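Local coordinates for 4-phosphoerythronate dehydrogenase (Lactobacillus jensenii, PDB 4PRK), which probably catalyses, as a D-lactate dehydrogenase, the NAD-dependent interconversion of pyruvate and D-lactate, at residues Q41-D46 and A66-K71; K219-M224 and H251-A256; L50-N55 and L75-T80; K171-D176 and T188-D193. All coordinates share one frame; numbering follows the deposited sequence.

Interaction 1: residues Q41-D46 and A66-K71; sequences QVADCD and ADYGIK
Val42 O is held by one bond, from Cys45 N at 2.8 Å, which closes the type I turn from Val42 to Cys45 and sets the outline of the loop. That turn lays backbone carbon, not a polar group, on Tyr68. Ala43 CA stands 3.9 Å above the plane of the Tyr68 ring, over its centre, a CH-pi contact only 13° off the ring normal, while Ala43 CB meets the ring at Tyr68 CE1 (4.1 Å). The ring reaches there with CG anti to the carbonyl carbon of Tyr68 (chi1 -59°), and its hydroxyl is hydrogen-bonded to Asp40 OD1, so the ring is held at its tip as well as over its face. Beside this stack, Val42 and Ile70 cross at about a right angle, Val42 CG1 touching Ile70 CD1 at 3.5 Å. The same methyl of Ile70 ends against two backbone carbonyls, 3.3 Å from Cys45 O and 3.5 Å from Asp46 O. Tyr68 and Ile70 flank Gly69, whose positive phi (77°) makes it the C-prime residue of the Schellman motif ending helix 60-67. The contact joins the two connections just before strands 47-50 and 72-75, at the N-terminal end of these strands, with Val42 touching Phe6 of strand 2-6 and Leu65 of helix 60-67.

Interaction 2: residues K219-M224 and H251-A256; sequences KQFAEM and HEIAAA
Apolar contact carries this meeting, and Ile253 supplies most of it. Its CG2 methyl faces two side chains of 219-224 at once: it lies at the edge of the Phe221 ring, near the ring plane, 3.8 Å from Phe221 CD1, and 3.9 Å from Met224 SD. The CD1 methyl of Ile253 follows the same rim one atom further out, 4.1 Å from Phe221 CE1. Ile253 holds CG1 in the crowded position between its backbone N and carbonyl carbon (chi1 68°), which leaves CG2 beside the backbone N. Phe221 crosses it obliquely, whereas the extended Met224 runs alongside, pointing the same way. Polar bonding serves each segment separately. Met224 N reaches Phe221 O at 3.1 Å where helix 218-223 finishes, and beyond Ile253 the backbone of Ala254 pairs with Ala228 as the chain enters the sheet. Further apolar cover comes from helix 241-250, with Ala243, Leu244 and Ala247 against the Phe221 ring and Leu248 against Ile253. Helix 241-250 links the parallel neighbours 229-232 and 255-258, a beta-alpha-beta crossover, and the contact packs the turn after helix 241-250 on the end of helix 218-223, as expected of a Rossmann-type NAD-binding domain.

Interaction 3: residues L50-N55 and L75-T80; sequences LKPLGN and LRIVGT
The guanidinium of Arg76 has the CB of Lys51 over one face, 3.3 Å from NH1 and 3.7 Å from CZ, and the carbonyl carbon of Leu50 comes obliquely to NH2. Lys51, with CG anti to its backbone N (chi1 -176°) and the chain extended beyond, crosses the arginine at about a right angle, so its methylenes rather than its ammonium do the touching: CD is 3.6 Å from Arg76 NH1. The like charges stay apart, Lys51 NZ being 5.3 Å from Arg76 NH1. The planar group itself is fixed by a salt bridge from NE to Glu12, a hydrogen bond from NH2 to Phe6 O and a weak one from NH1 to Ser7 O; a bend at chi3 (-57°) turns it toward them. An alanine in place of Arg76 would take away these bonds and the flat surface under Lys51, and would probably loosen the hold of this loop on the end of strand 2-6. The backbone adds one bond, Arg76 N to Leu50 O, 2.9 Å long, nearly straight at 161° and nearly along the C=O axis. It extends the parallel pairing of Leu50 with Leu75, whose side chains share a sheet face; Leu50 CB lies 4.2 Å from Leu75 CD1. Farther on, Pro52 CD rests 3.9 Å from Ile77 CD1. Both chains are leaving the C-terminal ends of adjacent strands, 47-50 and 72-75, of a flavodoxin-like sheet with order 2-1-3-4-5; in D-2-hydroxyacid dehydrogenases, loops at these ends typically border the cleft between the two domains.

Interaction 4: residues K171-D176 and T188-D193; sequences KVLAYD and TYADFD
A parallel beta ladder at the edge of the Rossmann-type sheet joins strand 171-175 to 188-189, the outermost strand within the chain. Three backbone bonds stitch it: Thr188 N to Val172 O (3.0 Å), Ala174 N to Thr188 O (3.1 Å) and Ala190 N to Ala174 O (3.0 Å). The first lies in the carbonyl plane of Val172; in the other two the donor stands above the acceptor's plane. Leu173 and Thr188 lie side by side on one sheet face, Ala174 and Tyr189 on the other. Where the ladder ends, Tyr175, its CG anti to the backbone N (chi1 172°), covers the start of helix 192-198. Phe192 CB sits 3.7 Å above the plane of the Tyr175 ring, over its centre, and the Phe192 ring turns its edge to the Tyr175 face at 80°. Ala190 O lies in the plane of the Tyr175 ring, 3.6 Å from Tyr175 CD1. An alanine at Tyr175 would remove both the CH-pi and the edge-to-face contact and would probably leave the first turn of that helix less firmly held. Asp176 follows the second strand of the fold, consistent with the acid that commonly receives the adenosine ribose in NAD-dependent relatives. Its CB touches Tyr189 CE1, and a water donates to Asp176 OD2 at 2.8 Å while lying at the edge of the Tyr189 ring, in its plane, 2.6 Å from Tyr189 OH, which also bonds Asn180 N.

Two domains share the four contacts. Interactions 1 and 3 belong to the flavodoxin-like domain and bracket the same strands, 47-50 and 72-75: interaction 1 precedes them, interaction 3 follows them, their centres about 18 Å apart. Interactions 2 and 4 both reach the NAD-binding sheet, again with centres about 18 Å apart, on the other side of the chain's centre. Chemistry follows place. Interaction 2, the most buried, rests on apolar side chains; interaction 1, partly buried at the far tip, also lacks hydrogen bonds between its segments but offers backbone carbon to a ring. Interactions 3 and 4, partly buried too, where parallel strands pair or are just leaving their sheet, add backbone hydrogen bonds, one and three respectively.

Interaction 1: residues Q41-D46 and A66-K71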
loop_
_atom_site.group_PDB
_atom_site.type_symbol
_atom_site.label_atom_id
_atom_site.label_comp_id
_atom_site.label_asym_id
_atom_site.label_seq_id
_atom_site.Cartn_x
_atom_site.Cartn_y
_atom_site.Cartn_z
ATOM N N GLN A 41 29.538 -39.270 -13.243
ATOM C CA GLN A 41 29.827 -37.877 -13.626
ATOM C C GLN A 41 29.888 -36.887 -12.430
ATOM O O GLN A 41 30.302 -35.735 -12.548
ATOM C CB GLN A 41 28.790 -37.451 -14.650
ATOM C CG GLN A 41 28.474 -38.590 -15.606
ATOM C CD GLN A 41 27.961 -38.128 -16.934
ATOM O OE1 GLN A 41 28.242 -37.007 -17.372
ATOM N NE2 GLN A 41 27.213 -39.004 -17.609
ATOM N N VAL A 42 29.488 -37.382 -11.272
ATOM C CA VAL A 42 29.566 -36.657 -10.017
ATOM C C VAL A 42 30.962 -36.729 -9.445
ATOM O O VAL A 42 31.293 -36.050 -8.497
ATOM C CB VAL A 42 28.623 -37.277 -8.980
ATOM C CG1 VAL A 42 28.582 -36.428 -7.727
ATOM C CG2 VAL A 42 27.244 -37.458 -9.576
ATOM N N ALA A 43 31.787 -37.554 -10.057
ATOM C CA ALA A 43 33.049 -37.965 -9.476
ATOM C C ALA A 43 33.954 -36.783 -9.200
ATOM O O ALA A 43 34.619 -36.748 -8.178
ATOM C CB ALA A 43 33.742 -38.957 -10.394
ATOM N N ASP A 44 33.959 -35.812 -10.098
ATOM C CA ASP A 44 34.814 -34.647 -9.950
ATOM C C ASP A 44 34.059 -33.484 -9.323
ATOM O O ASP A 44 34.473 -32.343 -9.421
ATOM C CB ASP A 44 35.470 -34.243 -11.268
ATOM C CG ASP A 44 34.483 -34.059 -12.387
ATOM O OD1 ASP A 44 33.328 -34.479 -12.254
ATOM O OD2 ASP A 44 34.871 -33.496 -13.419
ATOM N N CYS A 45 32.976 -33.806 -8.634
ATOM C CA CYS A 45 32.050 -32.815 -8.136
ATOM C C CYS A 45 32.015 -32.710 -6.616
ATOM O O CYS A 45 32.038 -33.708 -5.914
ATOM C CB CYS A 45 30.654 -33.115 -8.669
ATOM S SG CYS A 45 30.377 -32.600 -10.372
ATOM N N ASP A 46 32.007 -31.481 -6.117
ATOM C CA ASP A 46 31.802 -31.195 -4.698
ATOM C C ASP A 46 30.409 -31.541 -4.120
ATOM O O ASP A 46 30.287 -31.923 -2.967
ATOM C CB ASP A 46 32.183 -29.747 -4.388
ATOM C CG ASP A 46 33.676 -29.504 -4.445
ATOM O OD1 ASP A 46 34.176 -29.081 -5.496
ATOM O OD2 ASP A 46 34.356 -29.726 -3.435
ATOM N N ALA A 66 28.052 -41.085 -1.828
ATOM C CA ALA A 66 28.802 -41.260 -0.591
ATOM C C ALA A 66 30.246 -41.654 -0.873
ATOM O O ALA A 66 31.150 -41.092 -0.288
ATOM C CB ALA A 66 28.137 -42.300 0.284
ATOM N N ASP A 67 30.456 -42.601 -1.782
ATOM C CA ASP A 67 31.815 -42.939 -2.237
ATOM C C ASP A 67 32.571 -41.715 -2.799
ATOM O O ASP A 67 33.778 -41.596 -2.584
ATOM C CB ASP A 67 31.802 -44.066 -3.301
ATOM C CG ASP A 67 31.911 -45.477 -2.705
ATOM O OD1 ASP A 67 31.414 -45.734 -1.581
ATOM O OD2 ASP A 67 32.488 -46.341 -3.400
ATOM N N TYR A 68 31.877 -40.812 -3.506
ATOM C CA TYR A 68 32.540 -39.628 -4.089
ATOM C C TYR A 68 32.655 -38.440 -3.131
ATOM O O TYR A 68 32.945 -37.340 -3.557
ATOM C CB TYR A 68 31.854 -39.198 -5.384
ATOM C CG TYR A 68 31.826 -40.265 -6.460
ATOM C CD1 TYR A 68 32.963 -41.029 -6.760
ATOM C CD2 TYR A 68 30.674 -40.490 -7.198
ATOM C CE1 TYR A 68 32.928 -41.997 -7.748
ATOM C CE2 TYR A 68 30.632 -41.452 -8.179
ATOM C CZ TYR A 68 31.753 -42.199 -8.451
ATOM O OH TYR A 68 31.686 -43.149 -9.436
ATOM N N GLY A 69 32.429 -38.667 -1.840
ATOM C CA GLY A 69 32.572 -37.623 -0.826
ATOM C C GLY A 69 31.419 -36.626 -0.780
ATOM O O GLY A 69 31.485 -35.638 -0.021
ATOM N N ILE A 70 30.370 -36.877 -1.577
ATOM C CA ILE A 70 29.213 -35.976 -1.636
ATOM C C ILE A 70 28.489 -36.116 -0.301
ATOM O O ILE A 70 28.156 -37.241 0.104
ATOM C CB ILE A 70 28.227 -36.319 -2.791
ATOM C CG1 ILE A 70 28.885 -36.227 -4.179
ATOM C CG2 ILE A 70 27.027 -35.390 -2.756
ATOM C CD1 ILE A 70 29.201 -34.810 -4.640
ATOM N N LYS A 71 28.255 -34.981 0.367
ATOM C CA LYS A 71 27.686 -34.959 1.728
ATOM C C LYS A 71 26.186 -34.620 1.806
ATOM O O LYS A 71 25.604 -34.690 2.902
ATOM C CB LYS A 71 28.457 -33.972 2.611
ATOM C CG LYS A 71 29.964 -34.200 2.661
ATOM C CD LYS A 71 30.673 -33.051 3.355
ATOM C CE LYS A 71 30.134 -32.804 4.755
ATOM N NZ LYS A 71 31.040 -31.892 5.507
#

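Interaction 2: residues K219-M224 and H251-A256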
loop_
_atom_site.group_PDB
_atom_site.type_symbol
_atom_site.label_atom_id
_atom_site.label_comp_id
_atom_site.label_asym_id
_atom_site.label_seq_id
_atom_site.Cartn_x
_atom_site.Cartn_y
_atom_site.Cartn_z
ATOM N N LYS A 219 -20.981 -29.390 -1.917
ATOM C CA LYS A 219 -21.575 -28.675 -0.773
ATOM C C LYS A 219 -20.927 -27.278 -0.661
ATOM O O LYS A 219 -21.630 -26.292 -0.463
ATOM C CB LYS A 219 -21.431 -29.505 0.519
ATOM C CG LYS A 219 -21.712 -28.774 1.826
ATOM C CD LYS A 219 -23.159 -28.252 1.926
ATOM C CE LYS A 219 -23.413 -27.478 3.216
ATOM N NZ LYS A 219 -22.767 -28.165 4.373
ATOM N N GLN A 220 -19.616 -27.176 -0.914
ATOM C CA GLN A 220 -18.928 -25.877 -0.774
ATOM C C GLN A 220 -19.286 -24.870 -1.893
ATOM O O GLN A 220 -19.530 -23.696 -1.628
ATOM C CB GLN A 220 -17.431 -26.095 -0.614
ATOM C CG GLN A 220 -17.039 -26.788 0.686
ATOM C CD GLN A 220 -17.442 -28.265 0.716
ATOM O OE1 GLN A 220 -17.531 -28.925 -0.319
ATOM N NE2 GLN A 220 -17.701 -28.774 1.904
ATOM N N PHE A 221 -19.379 -25.328 -3.128
ATOM C CA PHE A 221 -19.927 -24.493 -4.212
ATOM C C PHE A 221 -21.336 -23.998 -3.894
ATOM O O PHE A 221 -21.696 -22.805 -4.105
ATOM C CB PHE A 221 -19.923 -25.269 -5.546
ATOM C CG PHE A 221 -18.507 -25.468 -6.149
ATOM C CD1 PHE A 221 -17.757 -24.378 -6.613
ATOM C CD2 PHE A 221 -17.909 -26.719 -6.165
ATOM C CE1 PHE A 221 -16.458 -24.562 -7.126
ATOM C CE2 PHE A 221 -16.610 -26.904 -6.671
ATOM C CZ PHE A 221 -15.883 -25.836 -7.166
ATOM N N ALA A 222 -22.161 -24.883 -3.348
ATOM C CA ALA A 222 -23.507 -24.445 -3.034
ATOM C C ALA A 222 -23.471 -23.312 -2.000
ATOM O O ALA A 222 -24.336 -22.468 -2.011
ATOM C CB ALA A 222 -24.345 -25.599 -2.524
ATOM N N GLU A 223 -22.481 -23.299 -1.119
ATOM C CA GLU A 223 -22.386 -22.270 -0.080
ATOM C C GLU A 223 -21.868 -20.924 -0.603
ATOM O O GLU A 223 -22.071 -19.914 0.037
ATOM C CB GLU A 223 -21.494 -22.754 1.068
ATOM C CG GLU A 223 -22.109 -23.895 1.897
ATOM C CD GLU A 223 -21.119 -24.586 2.845
ATOM O OE1 GLU A 223 -20.351 -25.466 2.375
ATOM O OE2 GLU A 223 -21.127 -24.283 4.073
ATOM N N MET A 224 -21.152 -20.912 -1.728
ATOM C CA MET A 224 -20.503 -19.697 -2.208
ATOM C C MET A 224 -21.522 -18.760 -2.841
ATOM O O MET A 224 -22.636 -19.175 -3.194
ATOM C CB MET A 224 -19.505 -20.041 -3.296
ATOM C CG MET A 224 -18.248 -20.700 -2.801
ATOM S SD MET A 224 -17.345 -21.327 -4.217
ATOM C CE MET A 224 -16.473 -22.667 -3.424
ATOM N N HIS A 251 -24.103 -21.886 -13.187
ATOM C CA HIS A 251 -23.954 -20.467 -12.825
ATOM C C HIS A 251 -24.156 -20.328 -11.320
ATOM O O HIS A 251 -24.736 -19.376 -10.818
ATOM C CB HIS A 251 -24.888 -19.568 -13.688
ATOM C CG HIS A 251 -24.783 -19.823 -15.181
ATOM N ND1 HIS A 251 -23.975 -19.083 -16.020
ATOM C CD2 HIS A 251 -25.398 -20.731 -15.982
ATOM C CE1 HIS A 251 -24.087 -19.519 -17.266
ATOM N NE2 HIS A 251 -24.943 -20.523 -17.271
ATOM N N GLU A 252 -23.682 -21.329 -10.591
ATOM C CA GLU A 252 -23.683 -21.270 -9.134
ATOM C C GLU A 252 -22.401 -20.612 -8.655
ATOM O O GLU A 252 -22.289 -20.294 -7.476
ATOM C CB GLU A 252 -23.787 -22.674 -8.544
ATOM C CG GLU A 252 -25.173 -23.258 -8.649
ATOM C CD GLU A 252 -26.183 -22.551 -7.799
ATOM O OE1 GLU A 252 -25.860 -21.886 -6.748
ATOM O OE2 GLU A 252 -27.344 -22.679 -8.219
ATOM N N ILE A 253 -21.427 -20.468 -9.567
ATOM C CA ILE A 253 -20.299 -19.505 -9.398
ATOM C C ILE A 253 -20.116 -18.786 -10.720
ATOM O O ILE A 253 -20.607 -19.257 -11.769
ATOM C CB ILE A 253 -18.949 -20.185 -9.007
ATOM C CG1 ILE A 253 -18.413 -21.034 -10.154
ATOM C CG2 ILE A 253 -19.054 -21.007 -7.716
ATOM C CD1 ILE A 253 -17.014 -21.577 -9.899
ATOM N N ALA A 254 -19.396 -17.670 -10.701
ATOM C CA ALA A 254 -19.292 -16.838 -11.904
ATOM C C ALA A 254 -18.074 -17.179 -12.801
ATOM O O ALA A 254 -18.112 -16.939 -14.012
ATOM C CB ALA A 254 -19.271 -15.371 -11.519
ATOM N N ALA A 255 -17.029 -17.785 -12.209
ATOM C CA ALA A 255 -15.749 -17.943 -12.863
ATOM C C ALA A 255 -14.766 -18.746 -12.027
ATOM O O ALA A 255 -14.920 -18.864 -10.826
ATOM C CB ALA A 255 -15.138 -16.571 -13.190
ATOM N N ALA A 256 -13.704 -19.227 -12.681
ATOM C CA ALA A 256 -12.688 -19.999 -12.008
ATOM C C ALA A 256 -11.386 -19.794 -12.716
ATOM O O ALA A 256 -11.367 -19.761 -13.935
ATOM C CB ALA A 256 -13.044 -21.477 -12.053
#

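Interaction 3: residues L50-N55 and L75-T80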
loop_
_atom_site.group_PDB
_atom_site.type_symbol
_atom_site.label_atom_id
_atom_site.label_comp_id
_atom_site.label_asym_id
_atom_site.label_seq_id
_atom_site.Cartn_x
_atom_site.Cartn_y
_atom_site.Cartn_z
ATOM N N LEU A 50 19.569 -31.586 -7.628
ATOM C CA LEU A 50 18.659 -32.555 -8.249
ATOM C C LEU A 50 17.311 -31.962 -8.603
ATOM O O LEU A 50 16.810 -31.055 -7.919
ATOM C CB LEU A 50 18.436 -33.739 -7.302
ATOM C CG LEU A 50 19.645 -34.659 -7.011
ATOM C CD1 LEU A 50 19.185 -36.029 -6.485
ATOM C CD2 LEU A 50 20.500 -34.839 -8.267
ATOM N N LYS A 51 16.774 -32.406 -9.726
ATOM C CA LYS A 51 15.412 -32.139 -10.124
ATOM C C LYS A 51 14.864 -33.456 -10.595
ATOM O O LYS A 51 14.801 -33.705 -11.797
ATOM C CB LYS A 51 15.343 -31.094 -11.228
ATOM C CG LYS A 51 13.927 -30.709 -11.630
ATOM C CD LYS A 51 13.924 -29.605 -12.675
ATOM C CE LYS A 51 12.641 -29.604 -13.486
ATOM N NZ LYS A 51 12.347 -28.268 -14.067
ATOM N N PRO A 52 14.467 -34.342 -9.579
ATOM C CA PRO A 52 14.200 -35.696 -10.079
ATOM C C PRO A 52 12.843 -35.846 -10.740
ATOM O O PRO A 52 11.827 -35.554 -10.145
ATOM C CB PRO A 52 14.276 -36.585 -8.825
ATOM C CG PRO A 52 14.541 -35.706 -7.661
ATOM C CD PRO A 52 14.123 -34.355 -8.077
ATOM N N LEU A 53 12.838 -36.317 -11.972
ATOM C CA LEU A 53 11.600 -36.604 -12.647
ATOM C C LEU A 53 10.840 -37.730 -11.952
ATOM O O LEU A 53 9.641 -37.649 -11.724
ATOM C CB LEU A 53 11.905 -37.003 -14.083
ATOM C CG LEU A 53 10.802 -37.700 -14.872
ATOM C CD1 LEU A 53 10.699 -37.087 -16.259
ATOM C CD2 LEU A 53 11.071 -39.190 -14.949
ATOM N N GLY A 54 11.573 -38.762 -11.571
ATOM C CA GLY A 54 11.016 -40.032 -11.162
ATOM C C GLY A 54 11.710 -40.520 -9.922
ATOM O O GLY A 54 12.674 -39.909 -9.485
ATOM N N ASN A 55 11.220 -41.596 -9.328
ATOM C CA ASN A 55 11.852 -42.096 -8.124
ATOM C C ASN A 55 13.329 -42.435 -8.363
ATOM O O ASN A 55 13.696 -43.104 -9.324
ATOM C CB ASN A 55 11.135 -43.357 -7.633
ATOM C CG ASN A 55 9.871 -43.061 -6.852
ATOM O OD1 ASN A 55 8.887 -42.590 -7.404
ATOM N ND2 ASN A 55 9.891 -43.358 -5.565
ATOM N N LEU A 75 17.918 -30.863 -3.546
ATOM C CA LEU A 75 16.683 -30.681 -4.295
ATOM C C LEU A 75 16.565 -29.231 -4.684
ATOM O O LEU A 75 16.709 -28.353 -3.811
ATOM C CB LEU A 75 15.459 -30.987 -3.423
ATOM C CG LEU A 75 14.976 -32.412 -3.346
ATOM C CD1 LEU A 75 15.909 -33.440 -3.955
ATOM C CD2 LEU A 75 14.715 -32.710 -1.883
ATOM N N ARG A 76 16.296 -28.975 -5.966
ATOM C CA ARG A 76 16.054 -27.580 -6.434
ATOM C C ARG A 76 14.577 -27.229 -6.310
ATOM O O ARG A 76 14.176 -26.052 -6.467
ATOM C CB ARG A 76 16.506 -27.384 -7.888
ATOM C CG ARG A 76 18.012 -27.592 -8.096
ATOM C CD ARG A 76 18.482 -26.924 -9.381
ATOM N NE ARG A 76 17.801 -27.344 -10.627
ATOM C CZ ARG A 76 17.996 -28.505 -11.250
ATOM N NH1 ARG A 76 17.371 -28.770 -12.395
ATOM N NH2 ARG A 76 18.822 -29.423 -10.726
ATOM N N ILE A 77 13.792 -28.274 -6.042
ATOM C CA ILE A 77 12.353 -28.185 -5.913
ATOM C C ILE A 77 11.918 -28.360 -4.463
ATOM O O ILE A 77 12.740 -28.556 -3.546
ATOM C CB ILE A 77 11.662 -29.217 -6.798
ATOM C CG1 ILE A 77 11.987 -30.624 -6.339
ATOM C CG2 ILE A 77 12.096 -29.002 -8.234
ATOM C CD1 ILE A 77 11.372 -31.664 -7.252
ATOM N N VAL A 78 10.608 -28.251 -4.294
ATOM C CA VAL A 78 9.973 -28.393 -3.009
ATOM C C VAL A 78 9.664 -29.842 -2.651
ATOM O O VAL A 78 9.904 -30.238 -1.517
ATOM C CB VAL A 78 8.698 -27.541 -2.933
ATOM C CG1 VAL A 78 7.631 -28.053 -3.891
ATOM C CG2 VAL A 78 8.183 -27.488 -1.504
ATOM N N GLY A 79 9.161 -30.630 -3.601
ATOM C CA GLY A 79 8.722 -31.985 -3.306
ATOM C C GLY A 79 9.879 -32.941 -3.099
ATOM O O GLY A 79 10.802 -32.955 -3.891
ATOM N N THR A 80 9.818 -33.746 -2.037
ATOM C CA THR A 80 10.849 -34.739 -1.728
ATOM C C THR A 80 10.360 -36.157 -1.888
ATOM O O THR A 80 11.048 -37.103 -1.496
ATOM C CB THR A 80 11.292 -34.638 -0.267
ATOM O OG1 THR A 80 10.131 -34.697 0.559
ATOM C CG2 THR A 80 12.048 -33.341 -0.011
#

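Interaction 4: residues K171-D176 and T188-D193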
loop_
_atom_site.group_PDB
_atom_site.type_symbol
_atom_site.label_atom_id
_atom_site.label_comp_id
_atom_site.label_asym_id
_atom_site.label_seq_id
_atom_site.Cartn_x
_atom_site.Cartn_y
_atom_site.Cartn_z
ATOM N N LYS A 171 -11.391 -5.923 1.013
ATOM C CA LYS A 171 -11.438 -6.547 2.320
ATOM C C LYS A 171 -11.030 -8.009 2.181
ATOM O O LYS A 171 -11.587 -8.725 1.353
ATOM C CB LYS A 171 -12.850 -6.442 2.923
ATOM C CG LYS A 171 -12.951 -7.105 4.288
ATOM C CD LYS A 171 -14.356 -7.545 4.585
ATOM C CE LYS A 171 -15.066 -6.699 5.616
ATOM N NZ LYS A 171 -16.009 -7.599 6.360
ATOM N N VAL A 172 -10.081 -8.474 2.985
ATOM C CA VAL A 172 -9.589 -9.825 2.882
ATOM C C VAL A 172 -9.867 -10.606 4.175
ATOM O O VAL A 172 -9.488 -10.176 5.255
ATOM C CB VAL A 172 -8.070 -9.856 2.629
ATOM C CG1 VAL A 172 -7.553 -11.304 2.500
ATOM C CG2 VAL A 172 -7.742 -9.064 1.409
ATOM N N LEU A 173 -10.489 -11.769 4.022
ATOM C CA LEU A 173 -10.770 -12.697 5.094
ATOM C C LEU A 173 -9.994 -13.952 4.823
ATOM O O LEU A 173 -9.798 -14.316 3.664
ATOM C CB LEU A 173 -12.260 -13.092 5.106
ATOM C CG LEU A 173 -13.316 -12.015 5.328
ATOM C CD1 LEU A 173 -14.706 -12.524 5.101
ATOM C CD2 LEU A 173 -13.191 -11.451 6.747
ATOM N N ALA A 174 -9.571 -14.634 5.881
ATOM C CA ALA A 174 -8.877 -15.895 5.713
ATOM C C ALA A 174 -9.266 -16.920 6.772
ATOM O O ALA A 174 -9.399 -16.566 7.937
ATOM C CB ALA A 174 -7.371 -15.648 5.775
ATOM N N TYR A 175 -9.427 -18.177 6.357
ATOM C CA TYR A 175 -9.595 -19.305 7.258
ATOM C C TYR A 175 -8.249 -19.958 7.429
ATOM O O TYR A 175 -7.557 -20.200 6.461
ATOM C CB TYR A 175 -10.595 -20.361 6.730
ATOM C CG TYR A 175 -10.577 -21.610 7.640
ATOM C CD1 TYR A 175 -10.998 -21.516 8.958
ATOM C CD2 TYR A 175 -10.069 -22.820 7.209
ATOM C CE1 TYR A 175 -10.946 -22.593 9.798
ATOM C CE2 TYR A 175 -10.049 -23.907 8.041
ATOM C CZ TYR A 175 -10.497 -23.779 9.334
ATOM O OH TYR A 175 -10.456 -24.833 10.228
ATOM N N ASP A 176 -7.848 -20.242 8.659
ATOM C CA ASP A 176 -6.627 -21.008 8.871
ATOM C C ASP A 176 -6.644 -21.733 10.216
ATOM O O ASP A 176 -7.405 -21.373 11.086
ATOM C CB ASP A 176 -5.386 -20.097 8.750
ATOM C CG ASP A 176 -4.103 -20.883 8.371
ATOM O OD1 ASP A 176 -3.971 -22.097 8.639
ATOM O OD2 ASP A 176 -3.195 -20.285 7.813
ATOM N N THR A 188 -8.384 -10.519 7.995
ATOM C CA THR A 188 -9.086 -10.791 9.265
ATOM C C THR A 188 -9.408 -12.263 9.266
ATOM O O THR A 188 -9.996 -12.791 8.285
ATOM C CB THR A 188 -10.385 -10.033 9.303
ATOM O OG1 THR A 188 -10.109 -8.617 9.298
ATOM C CG2 THR A 188 -11.222 -10.421 10.548
ATOM N N TYR A 189 -8.972 -12.970 10.306
ATOM C CA TYR A 189 -9.308 -14.371 10.425
ATOM C C TYR A 189 -10.827 -14.578 10.665
ATOM O O TYR A 189 -11.476 -13.748 11.255
ATOM C CB TYR A 189 -8.501 -14.991 11.537
ATOM C CG TYR A 189 -7.024 -15.184 11.257
ATOM C CD1 TYR A 189 -6.593 -16.159 10.377
ATOM C CD2 TYR A 189 -6.080 -14.486 11.956
ATOM C CE1 TYR A 189 -5.245 -16.376 10.142
ATOM C CE2 TYR A 189 -4.727 -14.704 11.738
ATOM C CZ TYR A 189 -4.329 -15.665 10.818
ATOM O OH TYR A 189 -3.009 -15.894 10.588
ATOM N N ALA A 190 -11.350 -15.645 10.092
ATOM C CA ALA A 190 -12.758 -15.958 10.130
ATOM C C ALA A 190 -12.962 -17.448 9.977
ATOM O O ALA A 190 -12.066 -18.166 9.591
ATOM C CB ALA A 190 -13.514 -15.212 9.056
ATOM N N ASP A 191 -14.162 -17.889 10.298
ATOM C CA ASP A 191 -14.552 -19.275 10.173
ATOM C C ASP A 191 -14.635 -19.674 8.718
ATOM O O ASP A 191 -14.905 -18.863 7.859
ATOM C CB ASP A 191 -15.910 -19.501 10.816
ATOM C CG ASP A 191 -15.877 -19.379 12.298
ATOM O OD1 ASP A 191 -14.803 -19.482 12.891
ATOM O OD2 ASP A 191 -16.941 -19.169 12.875
ATOM N N PHE A 192 -14.429 -20.948 8.467
ATOM C CA PHE A 192 -14.372 -21.460 7.129
ATOM C C PHE A 192 -15.687 -21.187 6.429
ATOM O O PHE A 192 -15.700 -20.786 5.289
ATOM C CB PHE A 192 -14.081 -22.954 7.204
ATOM C CG PHE A 192 -14.154 -23.668 5.892
ATOM C CD1 PHE A 192 -13.054 -23.754 5.075
ATOM C CD2 PHE A 192 -15.317 -24.279 5.493
ATOM C CE1 PHE A 192 -13.117 -24.419 3.874
ATOM C CE2 PHE A 192 -15.386 -24.944 4.290
ATOM C CZ PHE A 192 -14.285 -25.012 3.477
ATOM N N ASP A 193 -16.797 -21.387 7.118
ATOM C CA ASP A 193 -18.088 -21.132 6.510
ATOM C C ASP A 193 -18.345 -19.661 6.177
ATOM O O ASP A 193 -18.882 -19.358 5.137
ATOM C CB ASP A 193 -19.238 -21.790 7.278
ATOM C CG ASP A 193 -19.392 -21.264 8.679
ATOM O OD1 ASP A 193 -18.427 -20.729 9.232
ATOM O OD2 ASP A 193 -20.492 -21.399 9.241
HETATM O O HOH W 1 -2.366 -17.873 8.981
#